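Local coordinates for variant surface glycoprotein MITAT 1.1 (Trypanosoma brucei brucei, PDB 5LY9), which forms, with many copies of itself, the dense GPI-anchored surface coat of the parasite, whose antigenic variation lets it evade the host immune response, at residues Tyr71-Tyr83 with Ala259-Leu271. Sequence-based numbering, arbitrary orientation. Where two conformers were deposited one is given.
With NAG (2-acetamido-2-deoxy-beta-D-glucopyranose), chain C.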
loop_
_atom_site.group_PDB
_atom_site.type_symbol
_atom_site.label_atom_id
_atom_site.label_comp_id
_atom_site.label_asym_id
_atom_site.label_seq_id
_atom_site.Cartn_x
_atom_site.Cartn_y
_atom_site.Cartn_z
ATOM N N TYR A 71 -24.427 -8.891 13.760
ATOM C CA TYR A 71 -23.091 -9.413 13.844
ATOM C C TYR A 71 -22.293 -9.196 12.579
ATOM O O TYR A 71 -21.174 -8.661 12.590
ATOM C CB TYR A 71 -23.133 -10.864 14.261
ATOM C CG TYR A 71 -21.899 -11.609 14.049
ATOM C CD1 TYR A 71 -20.933 -11.680 15.009
ATOM C CD2 TYR A 71 -21.706 -12.258 12.859
ATOM C CE1 TYR A 71 -19.764 -12.315 14.762
ATOM C CE2 TYR A 71 -20.563 -12.875 12.580
ATOM C CZ TYR A 71 -19.572 -12.946 13.552
ATOM O OH TYR A 71 -18.406 -13.695 13.284
ATOM N N PHE A 72 -22.870 -9.581 11.476
ATOM C CA PHE A 72 -22.145 -9.379 10.222
ATOM C C PHE A 72 -21.910 -7.897 9.943
ATOM O O PHE A 72 -20.834 -7.513 9.479
ATOM C CB PHE A 72 -22.920 -9.999 9.026
ATOM C CG PHE A 72 -22.977 -11.508 9.061
ATOM C CD1 PHE A 72 -21.837 -12.255 9.173
ATOM C CD2 PHE A 72 -24.183 -12.175 8.918
ATOM C CE1 PHE A 72 -21.851 -13.676 9.216
ATOM C CE2 PHE A 72 -24.239 -13.576 8.993
ATOM C CZ PHE A 72 -23.093 -14.306 9.148
ATOM N N ALA A 73 -22.893 -7.062 10.215
ATOM C CA ALA A 73 -22.677 -5.609 10.110
ATOM C C ALA A 73 -21.516 -5.108 10.952
ATOM O O ALA A 73 -20.631 -4.424 10.419
ATOM C CB ALA A 73 -23.923 -4.864 10.464
ATOM N N ARG A 74 -21.478 -5.449 12.217
ATOM C CA ARG A 74 -20.320 -5.026 13.035
ATOM C C ARG A 74 -19.036 -5.508 12.438
ATOM O O ARG A 74 -18.038 -4.788 12.437
ATOM C CB ARG A 74 -20.400 -5.464 14.520
ATOM C CG ARG A 74 -21.349 -4.626 15.325
ATOM C CD ARG A 74 -20.980 -4.666 16.804
ATOM N NE ARG A 74 -21.886 -3.866 17.589
ATOM C CZ ARG A 74 -21.909 -3.843 18.901
ATOM N NH1 ARG A 74 -21.028 -4.547 19.632
ATOM N NH2 ARG A 74 -22.805 -3.102 19.505
ATOM N N LYS A 75 -19.023 -6.749 11.977
ATOM C CA LYS A 75 -17.786 -7.334 11.517
ATOM C C LYS A 75 -17.303 -6.714 10.219
ATOM O O LYS A 75 -16.100 -6.480 10.073
ATOM C CB LYS A 75 -17.875 -8.824 11.381
ATOM C CG LYS A 75 -17.936 -9.502 12.765
ATOM C CD LYS A 75 -16.610 -9.443 13.571
ATOM C CE LYS A 75 -15.527 -10.291 12.948
ATOM N NZ LYS A 75 -14.137 -10.006 13.324
ATOM N N THR A 76 -18.189 -6.456 9.258
ATOM C CA THR A 76 -17.732 -5.827 8.023
ATOM C C THR A 76 -17.393 -4.344 8.218
ATOM O O THR A 76 -16.382 -3.867 7.780
ATOM C CB THR A 76 -18.740 -6.038 6.890
ATOM O OG1 THR A 76 -18.149 -5.573 5.692
ATOM C CG2 THR A 76 -20.069 -5.322 7.154
ATOM N N ASN A 77 -18.190 -3.634 8.990
ATOM C CA ASN A 77 -17.985 -2.219 9.187
ATOM C C ASN A 77 -16.747 -1.972 10.020
ATOM O O ASN A 77 -15.926 -1.125 9.681
ATOM C CB ASN A 77 -19.206 -1.632 9.818
ATOM C CG ASN A 77 -20.418 -1.665 8.902
ATOM O OD1 ASN A 77 -20.301 -1.523 7.692
ATOM N ND2 ASN A 77 -21.586 -1.766 9.509
ATOM N N GLY A 78 -16.539 -2.796 11.038
ATOM C CA GLY A 78 -15.377 -2.687 11.920
ATOM C C GLY A 78 -14.138 -3.149 11.160
ATOM O O GLY A 78 -13.051 -2.597 11.331
ATOM N N GLY A 79 -14.266 -4.180 10.353
ATOM C CA GLY A 79 -13.146 -4.656 9.497
ATOM C C GLY A 79 -12.612 -3.594 8.537
ATOM O O GLY A 79 -11.375 -3.345 8.460
ATOM N N LEU A 80 -13.543 -2.911 7.859
ATOM C CA LEU A 80 -13.138 -1.856 6.934
ATOM C C LEU A 80 -12.448 -0.706 7.704
ATOM O O LEU A 80 -11.436 -0.197 7.246
ATOM C CB LEU A 80 -14.326 -1.340 6.087
ATOM C CG LEU A 80 -13.973 -0.384 4.929
ATOM C CD1 LEU A 80 -12.953 -0.941 3.922
ATOM C CD2 LEU A 80 -15.239 0.033 4.156
ATOM N N GLU A 81 -13.034 -0.286 8.837
ATOM C CA GLU A 81 -12.374 0.691 9.672
ATOM C C GLU A 81 -11.000 0.273 10.113
ATOM O O GLU A 81 -10.088 1.116 10.107
ATOM C CB GLU A 81 -13.264 1.007 10.887
ATOM C CG GLU A 81 -12.703 2.055 11.846
ATOM C CD GLU A 81 -12.671 3.472 11.328
ATOM O OE1 GLU A 81 -12.976 3.756 10.175
ATOM O OE2 GLU A 81 -12.253 4.342 12.120
ATOM N N SER A 82 -10.832 -0.967 10.564
ATOM C CA SER A 82 -9.526 -1.470 10.994
ATOM C C SER A 82 -8.522 -1.490 9.812
ATOM O O SER A 82 -7.338 -1.200 10.011
ATOM C CB SER A 82 -9.587 -2.873 11.564
ATOM O OG SER A 82 -10.337 -2.924 12.787
ATOM N N TYR A 83 -8.972 -1.846 8.619
ATOM C CA TYR A 83 -8.081 -1.786 7.461
ATOM C C TYR A 83 -7.610 -0.308 7.211
ATOM O O TYR A 83 -6.445 -0.032 6.998
ATOM C CB TYR A 83 -8.738 -2.367 6.192
ATOM C CG TYR A 83 -7.725 -2.561 5.067
ATOM C CD1 TYR A 83 -6.624 -3.326 5.245
ATOM C CD2 TYR A 83 -7.897 -1.974 3.877
ATOM C CE1 TYR A 83 -5.698 -3.523 4.213
ATOM C CE2 TYR A 83 -6.979 -2.135 2.846
ATOM C CZ TYR A 83 -5.912 -2.937 3.027
ATOM O OH TYR A 83 -4.994 -3.093 2.004
ATOM N N ALA A 259 -5.241 -11.209 5.692
ATOM C CA ALA A 259 -6.645 -11.429 5.520
ATOM C C ALA A 259 -7.219 -12.410 6.525
ATOM O O ALA A 259 -8.382 -12.261 6.980
ATOM C CB ALA A 259 -6.905 -11.902 4.090
ATOM N N LYS A 260 -6.423 -13.377 6.934
ATOM C CA LYS A 260 -6.813 -14.302 7.975
ATOM C C LYS A 260 -6.850 -13.760 9.395
ATOM O O LYS A 260 -7.274 -14.490 10.279
ATOM C CB LYS A 260 -5.900 -15.548 7.950
ATOM C CG LYS A 260 -4.551 -15.307 8.508
ATOM C CD LYS A 260 -3.558 -16.464 8.284
ATOM C CE LYS A 260 -2.184 -15.902 8.555
ATOM N NZ LYS A 260 -2.135 -15.540 9.989
ATOM N N ASP A 261 -6.479 -12.492 9.616
ATOM C CA ASP A 261 -6.444 -11.915 10.936
ATOM C C ASP A 261 -7.874 -11.793 11.475
ATOM O O ASP A 261 -8.826 -11.681 10.720
ATOM C CB ASP A 261 -5.753 -10.526 10.972
ATOM C CG ASP A 261 -4.229 -10.592 10.753
ATOM O OD1 ASP A 261 -3.673 -11.691 10.776
ATOM O OD2 ASP A 261 -3.637 -9.497 10.597
ATOM N N LEU A 262 -7.942 -11.717 12.784
ATOM C CA LEU A 262 -9.194 -11.517 13.539
ATOM C C LEU A 262 -10.047 -10.386 13.003
ATOM O O LEU A 262 -11.281 -10.565 12.797
ATOM C CB LEU A 262 -8.851 -11.238 15.048
ATOM C CG LEU A 262 -8.241 -12.457 15.755
ATOM C CD1 LEU A 262 -7.801 -12.095 17.176
ATOM C CD2 LEU A 262 -9.198 -13.643 15.700
ATOM N N ALA A 263 -9.410 -9.275 12.669
ATOM C CA ALA A 263 -10.136 -8.121 12.162
ATOM C C ALA A 263 -10.963 -8.378 10.903
ATOM O O ALA A 263 -11.916 -7.653 10.658
ATOM C CB ALA A 263 -9.165 -6.907 11.952
ATOM N N TYR A 264 -10.585 -9.352 10.096
ATOM C CA TYR A 264 -11.124 -9.545 8.770
ATOM C C TYR A 264 -11.723 -10.920 8.542
ATOM O O TYR A 264 -12.024 -11.254 7.409
ATOM C CB TYR A 264 -10.027 -9.274 7.683
ATOM C CG TYR A 264 -9.211 -8.040 7.997
ATOM C CD1 TYR A 264 -9.800 -6.779 8.087
ATOM C CD2 TYR A 264 -7.816 -8.132 8.224
ATOM C CE1 TYR A 264 -9.031 -5.683 8.431
ATOM C CE2 TYR A 264 -7.052 -7.038 8.511
ATOM C CZ TYR A 264 -7.646 -5.780 8.631
ATOM O OH TYR A 264 -6.932 -4.672 8.965
ATOM N N THR A 265 -12.034 -11.630 9.645
ATOM C CA THR A 265 -12.606 -12.957 9.563
ATOM C C THR A 265 -13.699 -13.087 10.570
ATOM O O THR A 265 -13.791 -12.288 11.509
ATOM C CB THR A 265 -11.534 -14.043 9.886
ATOM O OG1 THR A 265 -10.819 -13.681 11.059
ATOM C CG2 THR A 265 -10.529 -14.149 8.765
ATOM N N ASN A 266 -14.557 -14.059 10.348
ATOM C CA ASN A 266 -15.586 -14.411 11.309
ATOM C C ASN A 266 -15.007 -14.917 12.611
ATOM O O ASN A 266 -13.955 -15.561 12.665
ATOM C CB ASN A 266 -16.503 -15.457 10.688
ATOM C CG ASN A 266 -17.432 -14.892 9.582
ATOM O OD1 ASN A 266 -18.116 -13.840 9.741
ATOM N ND2 ASN A 266 -17.530 -15.630 8.497
ATOM N N GLU A 267 -15.703 -14.623 13.697
ATOM C CA GLU A 267 -15.315 -15.115 15.028
ATOM C C GLU A 267 -15.581 -16.616 15.097
ATOM O O GLU A 267 -16.409 -17.153 14.364
ATOM C CB GLU A 267 -16.071 -14.346 16.099
ATOM C CG GLU A 267 -15.602 -12.892 16.066
ATOM C CD GLU A 267 -16.313 -11.915 17.034
ATOM O OE1 GLU A 267 -17.364 -12.276 17.617
ATOM O OE2 GLU A 267 -15.887 -10.741 17.039
ATOM N N THR A 268 -14.807 -17.272 15.947
ATOM C CA THR A 268 -14.788 -18.710 16.166
ATOM C C THR A 268 -14.979 -19.059 17.659
ATOM O O THR A 268 -14.962 -18.241 18.524
ATOM C CB THR A 268 -13.442 -19.335 15.703
ATOM O OG1 THR A 268 -12.397 -18.871 16.558
ATOM C CG2 THR A 268 -13.159 -18.965 14.328
ATOM N N GLY A 269 -15.288 -20.324 17.881
ATOM C CA GLY A 269 -15.501 -20.889 19.173
ATOM C C GLY A 269 -16.984 -20.862 19.572
ATOM O O GLY A 269 -17.879 -20.472 18.822
ATOM N N ASN A 270 -17.213 -21.242 20.799
ATOM C CA ASN A 270 -18.580 -21.263 21.294
ATOM C C ASN A 270 -19.166 -19.861 21.227
ATOM O O ASN A 270 -18.472 -18.835 21.312
ATOM C CB ASN A 270 -18.579 -21.757 22.717
ATOM C CG ASN A 270 -18.378 -23.238 22.849
ATOM O OD1 ASN A 270 -18.192 -23.962 21.901
ATOM N ND2 ASN A 270 -18.546 -23.704 24.078
ATOM N N LEU A 271 -20.482 -19.822 21.090
ATOM C CA LEU A 271 -21.205 -18.585 20.733
ATOM C C LEU A 271 -20.985 -17.473 21.750
ATOM O O LEU A 271 -20.820 -16.291 21.347
ATOM C CB LEU A 271 -22.683 -18.857 20.575
ATOM C CG LEU A 271 -23.022 -19.855 19.419
ATOM C CD1 LEU A 271 -24.539 -19.934 19.243
ATOM C CD2 LEU A 271 -22.442 -19.407 18.113
HETATM C C1 NAG C . -18.396 -15.290 7.406
HETATM C C2 NAG C . -17.800 -15.437 6.015
HETATM C C3 NAG C . -18.821 -15.271 4.946
HETATM C C4 NAG C . -19.951 -16.271 5.224
HETATM C C5 NAG C . -20.508 -16.048 6.622
HETATM C C6 NAG C . -21.602 -17.035 7.055
HETATM C C7 NAG C . -15.460 -14.796 5.734
HETATM C C8 NAG C . -14.442 -13.708 5.532
HETATM N N2 NAG C . -16.747 -14.446 5.823
HETATM O O3 NAG C . -18.238 -15.567 3.683
HETATM O O4 NAG C . -20.977 -15.998 4.273
HETATM O O5 NAG C . -19.464 -16.226 7.545
HETATM O O6 NAG C . -21.166 -18.379 6.797
HETATM O O7 NAG C . -15.125 -15.954 5.841
HETATM O O HOH W 1 -14.138 -7.379 11.890
HETATM O O HOH W 2 -13.759 -9.835 16.056
#
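Lys-75 overlaps the chain of residues 262-267 as it runs over helix 62-114, reaching up beneath its carbonyls. With CG anti to the carbonyl carbon (chi1 -71°), the lysine lays CG over the rim of one face of the Tyr-71 ring, and bends at chi2 and chi3 then bring NZ under the turn. There NZ makes two weak hydrogen bonds, to Leu-262 O at 3.0 Å and to Thr-265 O at 2.9 Å. One water accepts from NZ and donates to Ala-263 O and to Lys-75 O; a second accepts from NZ and donates to Glu-267 OE2, which stands 4.2 Å from NZ, beyond a salt bridge. That carboxylate oxygen is also hydrogen-bonded to Thr-276 OG1 of helix 275-285. Beside the lysine, Tyr-71 OH receives the backbone N-H of Glu-267 at 2.9 Å and an angle of 155°, while Glu-267 OE1 lies at the edge of the ring, in its plane.

One helical turn farther along, Gly-79 lets the backbone come close: its CA is 3.4 Å from Ala-263 O. The Tyr-264 ring brings its edge to Gly-79 O, with CE1 3.3 Å away, and carries Ala-263 CB over the centre of one face. It crosses Tyr-83 at about a right angle, its OH at the edge of that ring.

Asn-266 turns its amide oxygen to the edge of the Phe-72 ring, and its ND2 bears the N-linked glycan, whose first NAG sets C6 3.7 Å from Phe-72 CZ. On another side of the helix, Ala-73, Asn-77 and Leu-80 pack on the second subunit of the dimer. A loop with little regular structure thus meets a long helix of the A-type VSG N-terminal domain through Tyr-264 packing and polar contacts using backbone carbonyls, weakly bonded, and one N-H; the lysine's positive charge probably offsets the carbonyl dipoles gathered around it.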